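Local atomic coordinates of protein interacting with HSP90 1 (Saccharomyces cerevisiae, PDB entry 4CHH), a protein that is involved in pre-rRNA processing, is a component of the R2TP complex and interacts with Hsp90, and is represented here by its N-terminal domain. Residues Asp37-Thr42 with Phe60-His65; Pro70-Asp75 with Asn88-Pro93; Ile80-Ile85 with Ile129-Ile134; Ile94-Tyr99 with Tyr111-Cys116. One frame throughout, in Å; residues are numbered along the deposited sequence. Where two conformers were deposited one is given.

Contact 1: Asp37-Thr42 with Phe60-His65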
loop_
_atom_site.group_PDB
_atom_site.type_symbol
_atom_site.label_atom_id
_atom_site.label_comp_id
_atom_site.label_asym_id
_atom_site.label_seq_id
_atom_site.Cartn_x
_atom_site.Cartn_y
_atom_site.Cartn_z
ATOM N N ASP A 37 -7.102 -2.412 -7.216
ATOM C CA ASP A 37 -8.278 -2.131 -6.411
ATOM C C ASP A 37 -8.554 -0.633 -6.485
ATOM O O ASP A 37 -9.428 -0.208 -7.265
ATOM C CB ASP A 37 -8.095 -2.654 -4.961
ATOM C CG ASP A 37 -9.287 -2.487 -4.021
ATOM O OD1 ASP A 37 -10.340 -1.951 -4.465
ATOM O OD2 ASP A 37 -9.158 -2.851 -2.840
ATOM N N PHE A 38 -7.798 0.179 -5.728
ATOM C CA PHE A 38 -8.003 1.637 -5.781
ATOM C C PHE A 38 -6.662 2.388 -5.626
ATOM O O PHE A 38 -5.627 1.760 -5.444
ATOM C CB PHE A 38 -9.078 2.091 -4.755
ATOM C CG PHE A 38 -8.651 1.984 -3.309
ATOM C CD1 PHE A 38 -8.794 0.787 -2.610
ATOM C CD2 PHE A 38 -8.151 3.095 -2.630
ATOM C CE1 PHE A 38 -8.429 0.699 -1.267
ATOM C CE2 PHE A 38 -7.795 3.007 -1.285
ATOM C CZ PHE A 38 -7.923 1.803 -0.617
ATOM N N VAL A 39 -6.684 3.718 -5.785
ATOM C CA VAL A 39 -5.501 4.603 -5.774
ATOM C C VAL A 39 -5.581 5.663 -4.689
ATOM O O VAL A 39 -6.637 6.270 -4.471
ATOM C CB VAL A 39 -5.337 5.319 -7.164
ATOM C CG1 VAL A 39 -4.149 6.288 -7.184
ATOM C CG2 VAL A 39 -5.182 4.317 -8.291
ATOM N N ILE A 40 -4.428 5.944 -4.079
ATOM C CA ILE A 40 -4.254 7.054 -3.134
ATOM C C ILE A 40 -3.367 8.047 -3.851
ATOM O O ILE A 40 -2.279 7.682 -4.293
ATOM C CB ILE A 40 -3.662 6.655 -1.746
ATOM C CG1 ILE A 40 -4.352 5.421 -1.105
ATOM C CG2 ILE A 40 -3.601 7.854 -0.793
ATOM C CD1 ILE A 40 -3.445 4.669 -0.050
ATOM N N LYS A 41 -3.808 9.287 -3.971
ATOM C CA LYS A 41 -2.988 10.336 -4.566
ATOM C C LYS A 41 -2.521 11.234 -3.440
ATOM O O LYS A 41 -3.306 11.586 -2.573
ATOM C CB LYS A 41 -3.785 11.111 -5.625
ATOM C CG LYS A 41 -3.005 12.177 -6.355
ATOM C CD LYS A 41 -3.894 12.814 -7.404
ATOM C CE LYS A 41 -3.607 14.274 -7.588
ATOM N NZ LYS A 41 -4.612 14.914 -8.478
ATOM N N THR A 42 -1.235 11.546 -3.404
ATOM C CA THR A 42 -0.697 12.414 -2.371
ATOM C C THR A 42 0.422 13.236 -2.993
ATOM O O THR A 42 0.525 13.327 -4.224
ATOM C CB THR A 42 -0.312 11.610 -1.063
ATOM O OG1 THR A 42 0.233 12.492 -0.086
ATOM C CG2 THR A 42 0.662 10.512 -1.308
ATOM N N PHE A 60 1.466 8.594 -6.197
ATOM C CA PHE A 60 0.346 7.674 -6.342
ATOM C C PHE A 60 0.661 6.362 -5.685
ATOM O O PHE A 60 1.746 5.805 -5.871
ATOM C CB PHE A 60 -0.023 7.427 -7.801
ATOM C CG PHE A 60 -0.516 8.649 -8.523
ATOM C CD1 PHE A 60 0.376 9.510 -9.156
ATOM C CD2 PHE A 60 -1.877 8.918 -8.617
ATOM C CE1 PHE A 60 -0.081 10.646 -9.832
ATOM C CE2 PHE A 60 -2.336 10.049 -9.317
ATOM C CZ PHE A 60 -1.430 10.903 -9.911
ATOM N N ILE A 61 -0.290 5.860 -4.927
ATOM C CA ILE A 61 -0.139 4.559 -4.294
ATOM C C ILE A 61 -1.238 3.650 -4.819
ATOM O O ILE A 61 -2.415 3.963 -4.654
ATOM C CB ILE A 61 -0.161 4.634 -2.741
ATOM C CG1 ILE A 61 0.990 5.483 -2.188
ATOM C CG2 ILE A 61 -0.208 3.212 -2.149
ATOM C CD1 ILE A 61 0.870 5.925 -0.647
ATOM N N ASN A 62 -0.852 2.538 -5.447
ATOM C CA ASN A 62 -1.792 1.540 -5.918
ATOM C C ASN A 62 -2.119 0.552 -4.786
ATOM O O ASN A 62 -1.299 -0.295 -4.479
ATOM C CB ASN A 62 -1.221 0.801 -7.154
ATOM C CG ASN A 62 -1.177 1.686 -8.394
ATOM O OD1 ASN A 62 -2.116 2.406 -8.692
ATOM N ND2 ASN A 62 -0.061 1.720 -9.095
ATOM N N VAL A 63 -3.319 0.668 -4.174
ATOM C CA VAL A 63 -3.776 -0.281 -3.148
ATOM C C VAL A 63 -4.344 -1.459 -3.916
ATOM O O VAL A 63 -5.252 -1.307 -4.724
ATOM C CB VAL A 63 -4.782 0.288 -2.124
ATOM C CG1 VAL A 63 -5.012 -0.707 -0.986
ATOM C CG2 VAL A 63 -4.316 1.637 -1.593
ATOM N N CYS A 64 -3.731 -2.593 -3.749
ATOM C CA CYS A 64 -4.052 -3.755 -4.537
ATOM C C CYS A 64 -4.049 -4.981 -3.646
ATOM O O CYS A 64 -3.741 -4.862 -2.463
ATOM C CB CYS A 64 -3.052 -3.871 -5.687
ATOM S SG CYS A 64 -1.313 -3.795 -5.171
ATOM N N HIS A 65 -4.445 -6.137 -4.176
ATOM C CA HIS A 65 -4.533 -7.305 -3.302
ATOM C C HIS A 65 -4.169 -8.624 -3.983
ATOM O O HIS A 65 -4.047 -8.709 -5.202
ATOM C CB HIS A 65 -5.944 -7.412 -2.668
ATOM C CG HIS A 65 -7.045 -7.596 -3.656
ATOM N ND1 HIS A 65 -7.492 -8.859 -4.009
ATOM C CD2 HIS A 65 -7.741 -6.672 -4.358
ATOM C CE1 HIS A 65 -8.440 -8.667 -4.913
ATOM N NE2 HIS A 65 -8.630 -7.370 -5.152
HETATM O O HOH W 1 -4.703 -0.720 -7.320
#
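Strands 29-47 and 58-66 form an antiparallel beta hairpin in the mixed sheet of the PIH1 N-terminal domain, and this contact is its buried middle. Ile40 and Ile61 are a hydrogen-bonded pair, and the bond from Ile40 N to Ile61 O is nearly straight at 167°. Two residues back along the first strand, Phe38 forms another such pair with Val63, but Asp37 also faces Val63, which makes a classic beta bulge. Val63, lying between Phe38 and Ile40, centres the packing on the face they share with Ile61, covered by helix 129-147, with Ile125 of helix 119-127 against Phe38. From Phe38 CB, CG sits in the crowded position between backbone N and carbonyl carbon (chi1 70°), and the ring swings alongside Val63. CD1 comes near Val63 CB, CE1 lies 3.7 Å from Val63 CG1, and CE2 and CZ reach Val63 CG2. Val63 CB rides over one ring face as a CH-pi contact, and Arg132 adds a cation-pi partner. An alanine at Phe38 removes the whole ring, and Val63 would probably be packed less firmly and Arg132 held less well. Val63 CG2 meets Ile40 CD1 at 3.5 Å. On the other face, Val39 CG1 touches the edge of the Phe60 ring, and Lys41 CG and CD lie beside it. At the bulge, a water accepts from Asp37 N at 2.9 Å and donates to Val63 O at 2.7 Å.

Contact 2: Pro70-Asp75 with Asn88-Pro93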
loop_
_atom_site.group_PDB
_atom_site.type_symbol
_atom_site.label_atom_id
_atom_site.label_comp_id
_atom_site.label_asym_id
_atom_site.label_seq_id
_atom_site.Cartn_x
_atom_site.Cartn_y
_atom_site.Cartn_z
ATOM N N PRO A 70 -0.075 -12.406 3.626
ATOM C CA PRO A 70 -0.616 -12.795 4.936
ATOM C C PRO A 70 -1.789 -11.909 5.370
ATOM O O PRO A 70 -1.961 -10.768 4.906
ATOM C CB PRO A 70 0.567 -12.597 5.886
ATOM C CG PRO A 70 1.774 -12.707 5.013
ATOM C CD PRO A 70 1.360 -12.075 3.714
ATOM N N LYS A 71 -2.621 -12.459 6.237
ATOM C CA LYS A 71 -3.766 -11.722 6.745
ATOM C C LYS A 71 -3.798 -11.841 8.290
ATOM O O LYS A 71 -3.152 -12.751 8.834
ATOM C CB LYS A 71 -5.071 -12.195 6.079
ATOM C CG LYS A 71 -5.503 -13.618 6.385
ATOM C CD LYS A 71 -6.882 -13.946 5.797
ATOM C CE LYS A 71 -8.041 -13.402 6.614
ATOM N NZ LYS A 71 -9.314 -14.130 6.322
ATOM N N PRO A 72 -4.424 -10.885 9.029
ATOM C CA PRO A 72 -4.483 -11.029 10.501
ATOM C C PRO A 72 -5.107 -12.368 10.913
ATOM O O PRO A 72 -6.018 -12.874 10.240
ATOM C CB PRO A 72 -5.404 -9.860 10.917
ATOM C CG PRO A 72 -5.268 -8.874 9.814
ATOM C CD PRO A 72 -5.218 -9.727 8.589
ATOM N N GLU A 73 -4.659 -12.906 12.039
ATOM C CA GLU A 73 -5.199 -14.140 12.617
ATOM C C GLU A 73 -6.592 -13.877 13.206
ATOM O O GLU A 73 -7.461 -14.742 13.122
ATOM C CB GLU A 73 -4.247 -14.708 13.672
ATOM C CG GLU A 73 -3.062 -15.433 13.054
ATOM C CD GLU A 73 -2.089 -16.069 14.033
ATOM O OE1 GLU A 73 -1.631 -15.377 14.973
ATOM O OE2 GLU A 73 -1.789 -17.273 13.860
ATOM N N VAL A 74 -6.806 -12.657 13.744
ATOM C CA VAL A 74 -8.088 -12.213 14.293
ATOM C C VAL A 74 -8.936 -11.636 13.142
ATOM O O VAL A 74 -8.534 -10.651 12.511
ATOM C CB VAL A 74 -7.925 -11.186 15.457
ATOM C CG1 VAL A 74 -9.282 -10.667 15.914
ATOM C CG2 VAL A 74 -7.156 -11.792 16.636
ATOM N N ASP A 75 -10.110 -12.248 12.900
ATOM C CA ASP A 75 -11.095 -11.849 11.889
ATOM C C ASP A 75 -11.603 -10.431 12.170
ATOM O O ASP A 75 -11.715 -10.056 13.335
ATOM C CB ASP A 75 -12.275 -12.855 11.883
ATOM C CG ASP A 75 -13.222 -12.717 10.699
ATOM O OD1 ASP A 75 -12.747 -12.345 9.589
ATOM O OD2 ASP A 75 -14.435 -12.977 10.877
ATOM N N ASN A 88 -1.590 -1.740 19.204
ATOM C CA ASN A 88 -0.545 -2.194 18.263
ATOM C C ASN A 88 -0.462 -3.717 18.218
ATOM O O ASN A 88 0.625 -4.281 18.021
ATOM C CB ASN A 88 0.832 -1.603 18.615
ATOM C CG ASN A 88 0.917 -0.124 18.428
ATOM O OD1 ASN A 88 0.482 0.428 17.420
ATOM N ND2 ASN A 88 1.500 0.544 19.393
ATOM N N GLU A 89 -1.619 -4.375 18.378
ATOM C CA GLU A 89 -1.702 -5.831 18.383
ATOM C C GLU A 89 -2.411 -6.368 17.142
ATOM O O GLU A 89 -2.505 -7.585 16.966
ATOM C CB GLU A 89 -2.407 -6.301 19.669
ATOM C CG GLU A 89 -1.447 -6.360 20.842
ATOM C CD GLU A 89 -2.088 -6.728 22.166
ATOM O OE1 GLU A 89 -2.660 -7.838 22.273
ATOM O OE2 GLU A 89 -1.987 -5.914 23.112
ATOM N N TRP A 90 -2.863 -5.469 16.242
ATOM C CA TRP A 90 -3.528 -5.905 15.027
ATOM C C TRP A 90 -3.206 -4.943 13.892
ATOM O O TRP A 90 -3.254 -3.729 14.072
ATOM C CB TRP A 90 -5.049 -5.956 15.267
ATOM C CG TRP A 90 -5.866 -6.697 14.252
ATOM C CD1 TRP A 90 -6.404 -7.943 14.406
ATOM C CD2 TRP A 90 -6.421 -6.169 13.025
ATOM N NE1 TRP A 90 -7.171 -8.265 13.312
ATOM C CE2 TRP A 90 -7.205 -7.191 12.450
ATOM C CE3 TRP A 90 -6.293 -4.943 12.335
ATOM C CZ2 TRP A 90 -7.926 -7.003 11.258
ATOM C CZ3 TRP A 90 -6.976 -4.768 11.141
ATOM C CH2 TRP A 90 -7.785 -5.788 10.613
ATOM N N GLU A 91 -2.968 -5.499 12.701
ATOM C CA GLU A 91 -2.690 -4.712 11.501
ATOM C C GLU A 91 -3.003 -5.504 10.272
ATOM O O GLU A 91 -2.874 -6.720 10.279
ATOM C CB GLU A 91 -1.198 -4.306 11.484
ATOM C CG GLU A 91 -0.897 -3.129 10.571
ATOM C CD GLU A 91 0.297 -2.271 10.939
ATOM O OE1 GLU A 91 0.437 -1.913 12.130
ATOM O OE2 GLU A 91 1.045 -1.881 10.015
ATOM N N ILE A 92 -3.377 -4.829 9.194
ATOM C CA ILE A 92 -3.533 -5.490 7.903
ATOM C C ILE A 92 -2.097 -5.599 7.322
ATOM O O ILE A 92 -1.497 -4.551 7.073
ATOM C CB ILE A 92 -4.511 -4.736 6.950
ATOM C CG1 ILE A 92 -5.972 -4.845 7.420
ATOM C CG2 ILE A 92 -4.344 -5.218 5.491
ATOM C CD1 ILE A 92 -7.029 -4.073 6.561
ATOM N N PRO A 93 -1.497 -6.800 7.130
ATOM C CA PRO A 93 -0.143 -6.848 6.524
ATOM C C PRO A 93 -0.119 -6.213 5.112
ATOM O O PRO A 93 -1.065 -6.369 4.332
ATOM C CB PRO A 93 0.167 -8.352 6.471
ATOM C CG PRO A 93 -0.729 -8.964 7.571
ATOM C CD PRO A 93 -2.001 -8.162 7.424
HETATM O O HOH W 2 -3.120 -8.196 4.342
#
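Asn88 ends helix 78-86 in a Schellman motif with positive phi, and the chain then runs back past the loop that led into the helix. Trp90 is the first residue to touch 70-75. Its CG is anti to the backbone N (chi1 -165°), and the indole reaches across to Pro72 and Val74. NE1 donates to Val74 O at 2.9 Å, almost straight at 168°; the oxygen lies in the indole plane, while the donor stands above the plane of the carbonyl. Pro72 covers one face of the same indole: its CG, 3.6 Å from Trp90 CZ2, makes a CH-pi contact over the six-membered ring, offset toward the rim, while Pro72 CB lies 3.4 Å from Trp90 NE1. Val74 CB packs against Trp90 CD1. At Glu91 the backbone does the touching, its O lying 3.3 Å from Pro72 CG. Ile92 turns to helices 119-127 and 129-147, and Pro93 completes the contact: its CD meets Pro72 CD at 3.8 Å, and its CG lies against Pro70 O. A water donates to both Pro70 O and Pro93 O. The three proline rings contribute no N-H; the loops are joined by ring packing, one indole hydrogen bond and a water bridge, without strand pairing.

Contact 3: Ile80-Ile85 with Ile129-Ile134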
loop_
_atom_site.group_PDB
_atom_site.type_symbol
_atom_site.label_atom_id
_atom_site.label_comp_id
_atom_site.label_asym_id
_atom_site.label_seq_id
_atom_site.Cartn_x
_atom_site.Cartn_y
_atom_site.Cartn_z
ATOM N N ILE A 80 -13.862 -5.651 18.432
ATOM C CA ILE A 80 -12.685 -6.417 18.860
ATOM C C ILE A 80 -11.410 -5.749 18.352
ATOM O O ILE A 80 -10.443 -5.594 19.089
ATOM C CB ILE A 80 -12.756 -7.876 18.296
ATOM C CG1 ILE A 80 -14.034 -8.653 18.751
ATOM C CG2 ILE A 80 -11.461 -8.660 18.591
ATOM C CD1 ILE A 80 -14.147 -8.982 20.259
ATOM N N VAL A 81 -11.413 -5.395 17.053
ATOM C CA VAL A 81 -10.228 -4.976 16.332
ATOM C C VAL A 81 -9.776 -3.538 16.590
ATOM O O VAL A 81 -8.562 -3.347 16.731
ATOM C CB VAL A 81 -10.391 -5.271 14.818
ATOM C CG1 VAL A 81 -9.374 -4.507 13.974
ATOM C CG2 VAL A 81 -10.313 -6.776 14.562
ATOM N N PHE A 82 -10.680 -2.545 16.638
ATOM C CA PHE A 82 -10.213 -1.158 16.838
ATOM C C PHE A 82 -9.427 -1.008 18.167
ATOM O O PHE A 82 -8.346 -0.419 18.139
ATOM C CB PHE A 82 -11.344 -0.128 16.691
ATOM C CG PHE A 82 -11.807 -0.032 15.246
ATOM C CD1 PHE A 82 -10.890 0.141 14.211
ATOM C CD2 PHE A 82 -13.158 -0.094 14.922
ATOM C CE1 PHE A 82 -11.315 0.237 12.872
ATOM C CE2 PHE A 82 -13.584 0.008 13.584
ATOM C CZ PHE A 82 -12.658 0.179 12.571
ATOM N N PRO A 83 -9.851 -1.621 19.297
ATOM C CA PRO A 83 -9.013 -1.571 20.503
ATOM C C PRO A 83 -7.646 -2.246 20.286
ATOM O O PRO A 83 -6.649 -1.720 20.756
ATOM C CB PRO A 83 -9.865 -2.328 21.530
ATOM C CG PRO A 83 -11.279 -2.066 21.082
ATOM C CD PRO A 83 -11.128 -2.299 19.595
ATOM N N LEU A 84 -7.589 -3.361 19.525
ATOM C CA LEU A 84 -6.319 -4.057 19.210
ATOM C C LEU A 84 -5.395 -3.194 18.352
ATOM O O LEU A 84 -4.178 -3.242 18.532
ATOM C CB LEU A 84 -6.558 -5.397 18.501
ATOM C CG LEU A 84 -7.165 -6.519 19.319
ATOM C CD1 LEU A 84 -7.465 -7.704 18.424
ATOM C CD2 LEU A 84 -6.236 -6.930 20.501
ATOM N N ILE A 85 -5.981 -2.380 17.446
ATOM C CA ILE A 85 -5.198 -1.462 16.611
ATOM C C ILE A 85 -4.537 -0.413 17.510
ATOM O O ILE A 85 -3.339 -0.187 17.378
ATOM C CB ILE A 85 -6.060 -0.829 15.496
ATOM C CG1 ILE A 85 -6.425 -1.902 14.436
ATOM C CG2 ILE A 85 -5.336 0.443 14.872
ATOM C CD1 ILE A 85 -7.432 -1.394 13.305
ATOM N N ILE A 129 -15.653 1.984 6.677
ATOM C CA ILE A 129 -14.957 3.202 6.251
ATOM C C ILE A 129 -13.882 3.596 7.275
ATOM O O ILE A 129 -12.873 4.167 6.883
ATOM C CB ILE A 129 -15.948 4.382 5.928
ATOM C CG1 ILE A 129 -15.222 5.628 5.376
ATOM C CG2 ILE A 129 -16.800 4.771 7.134
ATOM C CD1 ILE A 129 -14.956 5.633 3.797
ATOM N N GLN A 130 -14.095 3.312 8.573
ATOM C CA GLN A 130 -13.084 3.621 9.582
ATOM C C GLN A 130 -11.844 2.756 9.349
ATOM O O GLN A 130 -10.736 3.268 9.428
ATOM C CB GLN A 130 -13.629 3.420 11.017
ATOM C CG GLN A 130 -14.553 4.569 11.474
ATOM C CD GLN A 130 -15.858 4.690 10.696
ATOM O OE1 GLN A 130 -16.550 3.698 10.400
ATOM N NE2 GLN A 130 -16.215 5.916 10.339
ATOM N N LEU A 131 -12.035 1.459 9.055
ATOM C CA LEU A 131 -10.922 0.542 8.746
ATOM C C LEU A 131 -10.215 0.993 7.440
ATOM O O LEU A 131 -8.990 1.039 7.381
ATOM C CB LEU A 131 -11.411 -0.918 8.634
ATOM C CG LEU A 131 -10.294 -2.002 8.437
ATOM C CD1 LEU A 131 -9.366 -2.097 9.627
ATOM C CD2 LEU A 131 -10.882 -3.364 8.137
ATOM N N ARG A 132 -10.986 1.396 6.423
ATOM C CA ARG A 132 -10.411 1.890 5.160
ATOM C C ARG A 132 -9.462 3.107 5.418
ATOM O O ARG A 132 -8.355 3.157 4.876
ATOM C CB ARG A 132 -11.550 2.297 4.199
ATOM C CG ARG A 132 -11.081 2.544 2.762
ATOM C CD ARG A 132 -12.287 2.701 1.851
ATOM N NE ARG A 132 -11.928 2.904 0.444
ATOM C CZ ARG A 132 -11.939 1.958 -0.496
ATOM N NH1 ARG A 132 -12.217 0.697 -0.183
ATOM N NH2 ARG A 132 -11.645 2.262 -1.753
ATOM N N GLU A 133 -9.906 4.083 6.244
ATOM C CA GLU A 133 -9.069 5.247 6.572
ATOM C C GLU A 133 -7.751 4.836 7.230
ATOM O O GLU A 133 -6.713 5.403 6.922
ATOM C CB GLU A 133 -9.805 6.187 7.550
ATOM C CG GLU A 133 -10.800 7.120 6.885
ATOM C CD GLU A 133 -11.951 7.543 7.785
ATOM O OE1 GLU A 133 -11.813 7.449 9.029
ATOM O OE2 GLU A 133 -12.999 7.960 7.240
ATOM N N ILE A 134 -7.820 3.910 8.202
ATOM C CA ILE A 134 -6.629 3.401 8.895
ATOM C C ILE A 134 -5.729 2.642 7.877
ATOM O O ILE A 134 -4.499 2.782 7.916
ATOM C CB ILE A 134 -7.096 2.510 10.068
ATOM C CG1 ILE A 134 -7.704 3.374 11.216
ATOM C CG2 ILE A 134 -5.993 1.606 10.589
ATOM C CD1 ILE A 134 -8.472 2.543 12.305
#
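The Phe82 ring points its far end at helix 129-147: Leu131 N lies at the ring edge near its plane, while Gln130 CB and Ile134 CD1 come in obliquely. This is the meeting of two helices, 78-86 and the start of 129-147, near the surface of the domain. They run in nearly the same direction, 26° apart; the axes of the two segments come no closer than 11.9 Å, and side chains bridge the gap. Phe82 does most of this. Its CG is anti to the carbonyl carbon (chi1 -69°), and the ring extends until CZ is 3.7 Å from Gln130 CB. Gln130 bends at chi2, leading its amide away, with the amide plane turned 77° from that of the ring. Leu131 N, near CZ, is already bonded to Asp128 OD1, at the start of the helix. One turn along from Phe82, Ile85 reaches toward Ile134 tip to tip and also approaches Leu131, its CD1 lying 4.2 Å from Leu131 CD1. Leu131 packs against Trp124 and Ile125 of helix 119-127 as well, which ties this junction to a third helix. Ile134 CD1 meets both bridging residues, Phe82 CE1 at 3.7 Å and Ile85 CD1 at 4.2 Å.

Contact 4: Ile94-Tyr99 with Tyr111-Cys116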
loop_
_atom_site.group_PDB
_atom_site.type_symbol
_atom_site.label_atom_id
_atom_site.label_comp_id
_atom_site.label_asym_id
_atom_site.label_seq_id
_atom_site.Cartn_x
_atom_site.Cartn_y
_atom_site.Cartn_z
ATOM N N ILE A 94 0.938 -5.443 4.823
ATOM C CA ILE A 94 1.130 -4.789 3.524
ATOM C C ILE A 94 2.491 -5.188 2.950
ATOM O O ILE A 94 3.493 -5.075 3.643
ATOM C CB ILE A 94 0.998 -3.227 3.603
ATOM C CG1 ILE A 94 -0.332 -2.798 4.295
ATOM C CG2 ILE A 94 1.122 -2.589 2.181
ATOM C CD1 ILE A 94 -0.358 -1.453 4.835
ATOM N N ILE A 95 2.517 -5.584 1.675
ATOM C CA ILE A 95 3.737 -5.811 0.934
ATOM C C ILE A 95 3.809 -4.658 -0.088
ATOM O O ILE A 95 2.920 -4.497 -0.927
ATOM C CB ILE A 95 3.842 -7.235 0.314
ATOM C CG1 ILE A 95 3.852 -8.318 1.444
ATOM C CG2 ILE A 95 5.157 -7.330 -0.522
ATOM C CD1 ILE A 95 3.567 -9.731 1.007
ATOM N N THR A 96 4.852 -3.830 0.029
ATOM C CA THR A 96 5.029 -2.621 -0.778
ATOM C C THR A 96 6.140 -2.816 -1.772
ATOM O O THR A 96 7.216 -3.310 -1.428
ATOM C CB THR A 96 5.309 -1.408 0.137
ATOM O OG1 THR A 96 4.291 -1.363 1.128
ATOM C CG2 THR A 96 5.335 -0.090 -0.612
ATOM N N SER A 97 5.892 -2.384 -2.999
ATOM C CA SER A 97 6.875 -2.477 -4.063
ATOM C C SER A 97 7.930 -1.390 -3.927
ATOM O O SER A 97 7.743 -0.420 -3.191
ATOM C CB SER A 97 6.164 -2.343 -5.408
ATOM O OG SER A 97 5.722 -1.011 -5.632
ATOM N N CYS A 98 8.997 -1.487 -4.726
ATOM C CA CYS A 98 9.929 -0.384 -4.854
ATOM C C CYS A 98 9.152 0.705 -5.653
ATOM O O CYS A 98 8.181 0.361 -6.342
ATOM C CB CYS A 98 11.201 -0.834 -5.568
ATOM S SG CYS A 98 10.990 -1.075 -7.351
ATOM N N TYR A 99 9.500 1.989 -5.505
ATOM C CA TYR A 99 8.769 3.012 -6.241
ATOM C C TYR A 99 9.157 2.958 -7.711
ATOM O O TYR A 99 10.220 2.449 -8.075
ATOM C CB TYR A 99 8.958 4.442 -5.661
ATOM C CG TYR A 99 10.371 4.978 -5.754
ATOM C CD1 TYR A 99 10.844 5.558 -6.932
ATOM C CD2 TYR A 99 11.238 4.907 -4.666
ATOM C CE1 TYR A 99 12.162 5.988 -7.045
ATOM C CE2 TYR A 99 12.553 5.359 -4.760
ATOM C CZ TYR A 99 13.004 5.919 -5.945
ATOM O OH TYR A 99 14.292 6.384 -6.042
ATOM N N TYR A 111 5.739 9.830 -8.581
ATOM C CA TYR A 111 6.232 8.576 -8.008
ATOM C C TYR A 111 5.112 7.663 -7.639
ATOM O O TYR A 111 4.083 8.095 -7.133
ATOM C CB TYR A 111 7.168 8.846 -6.825
ATOM C CG TYR A 111 8.191 9.897 -7.182
ATOM C CD1 TYR A 111 9.090 9.700 -8.233
ATOM C CD2 TYR A 111 8.209 11.123 -6.531
ATOM C CE1 TYR A 111 9.976 10.700 -8.620
ATOM C CE2 TYR A 111 9.135 12.106 -6.869
ATOM C CZ TYR A 111 10.003 11.898 -7.924
ATOM O OH TYR A 111 10.893 12.881 -8.248
ATOM N N VAL A 112 5.281 6.402 -7.997
ATOM C CA VAL A 112 4.254 5.379 -7.855
ATOM C C VAL A 112 4.769 4.193 -7.030
ATOM O O VAL A 112 5.835 3.657 -7.311
ATOM C CB VAL A 112 3.749 4.921 -9.261
ATOM C CG1 VAL A 112 2.654 3.865 -9.159
ATOM C CG2 VAL A 112 3.274 6.107 -10.107
ATOM N N TRP A 113 3.979 3.778 -6.032
ATOM C CA TRP A 113 4.220 2.587 -5.215
ATOM C C TRP A 113 3.019 1.689 -5.280
ATOM O O TRP A 113 1.891 2.183 -5.374
ATOM C CB TRP A 113 4.430 2.950 -3.727
ATOM C CG TRP A 113 5.762 3.480 -3.327
ATOM C CD1 TRP A 113 6.772 2.769 -2.752
ATOM C CD2 TRP A 113 6.147 4.870 -3.238
ATOM N NE1 TRP A 113 7.785 3.618 -2.357
ATOM C CE2 TRP A 113 7.428 4.912 -2.634
ATOM C CE3 TRP A 113 5.540 6.081 -3.622
ATOM C CZ2 TRP A 113 8.124 6.112 -2.422
ATOM C CZ3 TRP A 113 6.223 7.277 -3.399
ATOM C CH2 TRP A 113 7.493 7.290 -2.794
ATOM N N ASP A 114 3.229 0.383 -5.151
ATOM C CA ASP A 114 2.096 -0.547 -5.044
ATOM C C ASP A 114 2.078 -1.043 -3.606
ATOM O O ASP A 114 3.139 -1.364 -3.075
ATOM C CB ASP A 114 2.176 -1.735 -6.027
ATOM C CG ASP A 114 2.359 -1.361 -7.491
ATOM O OD1 ASP A 114 1.744 -0.371 -7.937
ATOM O OD2 ASP A 114 3.134 -2.053 -8.187
ATOM N N CYS A 115 0.916 -1.068 -2.975
ATOM C CA CYS A 115 0.746 -1.570 -1.596
ATOM C C CYS A 115 -0.261 -2.707 -1.664
ATOM O O CYS A 115 -1.451 -2.450 -1.832
ATOM C CB CYS A 115 0.273 -0.451 -0.656
ATOM S SG CYS A 115 1.567 0.717 -0.180
ATOM N N CYS A 116 0.218 -3.957 -1.564
ATOM C CA CYS A 116 -0.580 -5.158 -1.724
ATOM C C CYS A 116 -0.976 -5.761 -0.389
ATOM O O CYS A 116 -0.134 -6.032 0.466
ATOM C CB CYS A 116 0.177 -6.171 -2.588
ATOM S SG CYS A 116 -0.854 -7.486 -3.268
#
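Tyr99 CG takes the crowded position between backbone N and carbonyl carbon (chi1 65°), while Trp113 CG is anti to its carbonyl carbon (chi1 -79°), and the two side chains lie alongside each other. Tyr99 CB sits over the indole face, 3.4 Å from Trp113 CE2. Beyond it the tyrosine ring turns its edge toward that face in an offset edge-to-face pair, planes at 62°. Ser97 O approaches the indole edge at CD1, and Asp147 takes the NE1 hydrogen bond. A serine at Trp113 takes away the indole and its NE1 donor, which would probably loosen the packing of Tyr99 and the tie to Asp147. Strands 95-103 and 109-118 form an antiparallel beta hairpin, in which Ile95 and Cys116 are bonded both ways. The regular pairing then gives way at Ser97. Its N still donates to Asp114 O at 2.9 Å, but Asp114 N turns to the side-chain oxygen, Ser97 OG, also at 2.9 Å. That hydroxyl in turn donates to Cys98 O.

How the contacts relate
From the N terminus, strand 29-47 meets strand 58-66 in contact 1, closing the first hairpin. The chain then leaves the sheet for the loop at 70-75, helix 78-86 and the returning loop at 88-93; contact 2 brings those loops together around the helix. Residues 94-99 follow directly, and beyond residue 103 the chain turns so that 111-116 returns beside them in contact 4. Contact 3 crosses contact 2, whose loops flank helix 78-86, and spans contact 4, whose strands both precede helix 129-147. Strands 58-66 and 109-118 are parallel neighbours, so contacts 1 and 4 share one sheet. Trp90 packs on Val81 to join contacts 2 and 3, and helix 129-147 reaches the face of contact 1.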